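PDB 3LWX: NADH:ubiquinone oxidoreductase, Na translocating, C subunit from Parabacteroides distasonis, which is a subunit of a sodium-translocating membrane complex, seen here as a fragment that carries an FMN-binding domain. Local coordinates for residues A[89-102]-A[112-124]. Sequence-based numbering, arbitrary orientation.
Sequences LHGAGLWGPLWGYI and YGADFSHQGETPG
Glu121 OE2 is gripped by three donors: by Trp95 N at 2.9 Å on its syn lone pair, by a weak bond from Gly96 N, and by a water that donates to it at 2.7 Å. Its twin OE1 accepts Leu94 N at 2.9 Å and also meets Thr176, from helix 174-196. One carboxylate thus ties down the turn between two strands of an antiparallel sheet in the FMN-binding domain, a worked example of a hairpin turn whose backbone N-H groups are collected by one carboxylate, here from the loop that follows strand 111-118. With CG anti to its carbonyl carbon (chi1 -57°) and the chain bent at chi2, Glu121 brings its carboxylate to that turn, and its CG rests against Leu98 CD2. The water also donates to Pro97 O and accepts from Gly120 N, bridging both segments. The backbone of the same residue is held as well: Glu121 N bonds to His118 ND1 at 2.9 Å, tilted out of the imidazole plane.

Further along, 97-102 and 112-118 pair as a hairpin whose outer strand closes the sheet within this chain. Backbone bonds join Trp99 with Ser117 and Tyr101 with Asp115 in both directions; Asp115 turns its carboxylate to Arg22 in a salt bridge. On the other face Leu89 CD1 reaches Phe116 CE1 at 3.7 Å. With CG between the backbone N and the carbonyl carbon (chi1 61°), the Trp99 indole is laid over the neighbouring strand, and Ser117 CB makes a CH-pi contact over its five-membered ring, 3.4 Å from the centroid.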
# COMPACT_ATOMS: atom_id res chain seq x y z
N LEU A 89 3.35 -1.70 -1.59
CA LEU A 89 3.46 -3.09 -1.21
C LEU A 89 3.63 -3.99 -2.42
O LEU A 89 3.10 -3.73 -3.51
CB LEU A 89 2.17 -3.53 -0.51
CG LEU A 89 1.70 -2.63 0.63
CD1 LEU A 89 0.36 -3.12 1.14
CD2 LEU A 89 2.73 -2.57 1.75
N HIS A 90 4.35 -5.09 -2.23
CA HIS A 90 4.51 -6.11 -3.27
C HIS A 90 4.72 -7.45 -2.59
O HIS A 90 5.31 -7.52 -1.54
CB HIS A 90 5.66 -5.79 -4.24
CG HIS A 90 7.02 -5.88 -3.62
ND1 HIS A 90 7.84 -6.99 -3.76
CD2 HIS A 90 7.68 -5.02 -2.82
CE1 HIS A 90 8.95 -6.79 -3.08
NE2 HIS A 90 8.88 -5.61 -2.50
N GLY A 91 4.21 -8.51 -3.20
CA GLY A 91 4.32 -9.83 -2.59
C GLY A 91 3.74 -10.91 -3.48
O GLY A 91 3.65 -10.75 -4.69
N ALA A 92 3.36 -12.02 -2.84
CA ALA A 92 3.00 -13.24 -3.54
C ALA A 92 1.74 -13.85 -2.99
O ALA A 92 1.57 -13.93 -1.78
CB ALA A 92 4.17 -14.25 -3.40
N GLY A 93 0.88 -14.30 -3.90
CA GLY A 93 -0.35 -14.96 -3.54
C GLY A 93 -0.31 -16.43 -3.91
O GLY A 93 0.76 -17.02 -4.11
N LEU A 94 -1.49 -17.03 -4.02
CA LEU A 94 -1.58 -18.43 -4.37
C LEU A 94 -1.25 -18.69 -5.83
O LEU A 94 -0.55 -19.65 -6.16
CB LEU A 94 -2.99 -18.95 -4.05
CG LEU A 94 -3.29 -20.39 -4.47
CD1 LEU A 94 -2.27 -21.38 -3.92
CD2 LEU A 94 -4.70 -20.75 -4.01
N TRP A 95 -1.75 -17.83 -6.72
CA TRP A 95 -1.64 -18.06 -8.16
C TRP A 95 -0.82 -17.02 -8.90
O TRP A 95 -0.59 -17.17 -10.10
CB TRP A 95 -3.03 -18.15 -8.80
CG TRP A 95 -3.90 -19.24 -8.25
CD1 TRP A 95 -5.04 -19.08 -7.52
CD2 TRP A 95 -3.71 -20.66 -8.40
NE1 TRP A 95 -5.59 -20.31 -7.22
CE2 TRP A 95 -4.79 -21.29 -7.75
CE3 TRP A 95 -2.76 -21.45 -9.06
CZ2 TRP A 95 -4.94 -22.67 -7.71
CZ3 TRP A 95 -2.92 -22.84 -9.02
CH2 TRP A 95 -3.99 -23.43 -8.34
N GLY A 96 -0.37 -15.99 -8.21
CA GLY A 96 0.43 -14.97 -8.85
C GLY A 96 0.75 -13.88 -7.87
O GLY A 96 0.45 -13.98 -6.69
N PRO A 97 1.39 -12.81 -8.35
CA PRO A 97 1.78 -11.69 -7.51
C PRO A 97 0.62 -10.94 -6.87
O PRO A 97 -0.50 -10.95 -7.39
CB PRO A 97 2.46 -10.75 -8.52
CG PRO A 97 3.11 -11.70 -9.47
CD PRO A 97 2.08 -12.78 -9.65
N LEU A 98 0.94 -10.28 -5.76
CA LEU A 98 0.08 -9.35 -5.07
C LEU A 98 0.80 -8.00 -5.02
O LEU A 98 2.02 -7.95 -5.09
CB LEU A 98 -0.20 -9.76 -3.62
CG LEU A 98 -0.70 -11.18 -3.38
CD1 LEU A 98 -0.89 -11.42 -1.87
CD2 LEU A 98 -1.98 -11.48 -4.18
N TRP A 99 0.03 -6.93 -4.87
CA TRP A 99 0.62 -5.62 -4.62
C TRP A 99 -0.42 -4.77 -3.91
O TRP A 99 -1.52 -5.23 -3.61
CB TRP A 99 1.14 -4.95 -5.89
CG TRP A 99 0.15 -4.66 -6.97
CD1 TRP A 99 -0.46 -3.48 -7.21
CD2 TRP A 99 -0.30 -5.55 -7.99
NE1 TRP A 99 -1.27 -3.57 -8.31
CE2 TRP A 99 -1.19 -4.83 -8.81
CE3 TRP A 99 -0.02 -6.89 -8.31
CZ2 TRP A 99 -1.83 -5.42 -9.91
CZ3 TRP A 99 -0.66 -7.46 -9.40
CH2 TRP A 99 -1.55 -6.73 -10.18
N GLY A 100 -0.10 -3.52 -3.62
CA GLY A 100 -1.04 -2.65 -2.96
C GLY A 100 -0.37 -1.40 -2.45
O GLY A 100 0.80 -1.14 -2.73
N TYR A 101 -1.15 -0.63 -1.70
CA TYR A 101 -0.68 0.59 -1.07
C TYR A 101 -1.30 0.69 0.31
O TYR A 101 -2.45 0.27 0.51
CB TYR A 101 -1.06 1.84 -1.89
CG TYR A 101 -0.44 1.80 -3.25
CD1 TYR A 101 0.85 2.28 -3.46
CD2 TYR A 101 -1.09 1.18 -4.31
CE1 TYR A 101 1.46 2.15 -4.70
CE2 TYR A 101 -0.49 1.06 -5.56
CZ TYR A 101 0.80 1.53 -5.74
OH TYR A 101 1.43 1.40 -6.95
N ILE A 102 -0.56 1.25 1.25
CA ILE A 102 -1.09 1.47 2.58
C ILE A 102 -0.63 2.85 3.05
O ILE A 102 0.51 3.24 2.81
CB ILE A 102 -0.70 0.32 3.53
CG1 ILE A 102 -1.48 0.37 4.85
CG2 ILE A 102 0.78 0.31 3.79
CD1 ILE A 102 -1.34 -0.91 5.63
N TYR A 112 -4.26 4.74 7.95
CA TYR A 112 -5.35 5.60 7.50
C TYR A 112 -6.22 4.90 6.43
O TYR A 112 -7.46 5.07 6.40
CB TYR A 112 -4.77 6.92 6.97
CG TYR A 112 -5.78 7.91 6.47
CD1 TYR A 112 -6.73 8.46 7.31
CD2 TYR A 112 -5.77 8.32 5.15
CE1 TYR A 112 -7.66 9.40 6.84
CE2 TYR A 112 -6.67 9.27 4.66
CZ TYR A 112 -7.63 9.81 5.51
OH TYR A 112 -8.53 10.74 5.05
N GLY A 113 -5.61 4.09 5.58
CA GLY A 113 -6.34 3.34 4.56
C GLY A 113 -5.42 2.36 3.88
O GLY A 113 -4.21 2.36 4.10
N ALA A 114 -5.99 1.55 2.99
CA ALA A 114 -5.25 0.49 2.32
C ALA A 114 -5.97 0.08 1.05
O ALA A 114 -7.19 0.23 0.95
CB ALA A 114 -5.12 -0.71 3.25
N ASP A 115 -5.20 -0.47 0.11
CA ASP A 115 -5.74 -1.02 -1.13
C ASP A 115 -4.86 -2.21 -1.51
O ASP A 115 -3.64 -2.09 -1.47
CB ASP A 115 -5.70 0.00 -2.27
CG ASP A 115 -6.47 -0.46 -3.49
OD1 ASP A 115 -7.70 -0.62 -3.35
OD2 ASP A 115 -5.86 -0.63 -4.57
N PHE A 116 -5.48 -3.31 -1.92
CA PHE A 116 -4.74 -4.50 -2.32
C PHE A 116 -5.18 -4.95 -3.70
O PHE A 116 -6.38 -4.96 -4.00
CB PHE A 116 -4.93 -5.64 -1.30
CG PHE A 116 -4.54 -5.27 0.10
CD1 PHE A 116 -3.22 -5.25 0.50
CD2 PHE A 116 -5.50 -4.90 1.02
CE1 PHE A 116 -2.86 -4.89 1.78
CE2 PHE A 116 -5.14 -4.53 2.30
CZ PHE A 116 -3.83 -4.52 2.67
N SER A 117 -4.21 -5.43 -4.46
CA SER A 117 -4.41 -5.88 -5.82
C SER A 117 -3.70 -7.21 -6.05
O SER A 117 -2.85 -7.64 -5.28
CB SER A 117 -3.87 -4.86 -6.81
OG SER A 117 -4.60 -3.64 -6.76
N HIS A 118 -4.05 -7.85 -7.16
CA HIS A 118 -3.47 -9.15 -7.49
C HIS A 118 -3.59 -9.41 -8.98
O HIS A 118 -4.43 -8.84 -9.68
CB HIS A 118 -4.19 -10.26 -6.73
CG HIS A 118 -5.64 -10.34 -7.05
ND1 HIS A 118 -6.14 -11.14 -8.05
CD2 HIS A 118 -6.68 -9.60 -6.58
CE1 HIS A 118 -7.44 -10.93 -8.15
NE2 HIS A 118 -7.79 -9.99 -7.28
N GLN A 119 -2.74 -10.30 -9.45
CA GLN A 119 -2.70 -10.69 -10.85
C GLN A 119 -3.72 -11.73 -11.24
O GLN A 119 -4.30 -11.66 -12.32
CB GLN A 119 -1.30 -11.22 -11.17
CG GLN A 119 -1.03 -11.67 -12.62
CD GLN A 119 -1.39 -13.13 -12.98
OE1 GLN A 119 -1.59 -13.44 -14.15
NE2 GLN A 119 -1.44 -14.02 -11.98
N GLY A 120 -3.90 -12.73 -10.38
CA GLY A 120 -4.73 -13.87 -10.75
C GLY A 120 -5.33 -14.67 -9.62
O GLY A 120 -5.52 -15.88 -9.76
N GLU A 121 -5.63 -14.00 -8.51
CA GLU A 121 -6.29 -14.71 -7.40
C GLU A 121 -7.75 -15.01 -7.76
O GLU A 121 -8.34 -14.39 -8.64
CB GLU A 121 -6.15 -13.96 -6.08
CG GLU A 121 -4.69 -13.70 -5.67
CD GLU A 121 -3.87 -14.96 -5.53
OE1 GLU A 121 -4.03 -15.66 -4.50
OE2 GLU A 121 -3.03 -15.23 -6.42
N THR A 122 -8.32 -15.96 -7.04
CA THR A 122 -9.62 -16.52 -7.42
C THR A 122 -10.81 -15.73 -6.91
O THR A 122 -10.92 -15.47 -5.73
CB THR A 122 -9.71 -17.97 -6.91
OG1 THR A 122 -8.62 -18.69 -7.48
CG2 THR A 122 -11.02 -18.65 -7.25
N PRO A 123 -11.74 -15.37 -7.83
CA PRO A 123 -12.99 -14.70 -7.41
C PRO A 123 -13.69 -15.44 -6.29
O PRO A 123 -13.87 -16.67 -6.34
CB PRO A 123 -13.83 -14.71 -8.69
CG PRO A 123 -12.82 -14.64 -9.77
CD PRO A 123 -11.68 -15.52 -9.29
N GLY A 124 -14.05 -14.69 -5.25
CA GLY A 124 -14.74 -15.25 -4.11
C GLY A 124 -13.85 -15.85 -3.03
O GLY A 124 -14.34 -16.15 -1.95
O HOH W 1 -2.28 -13.20 -8.11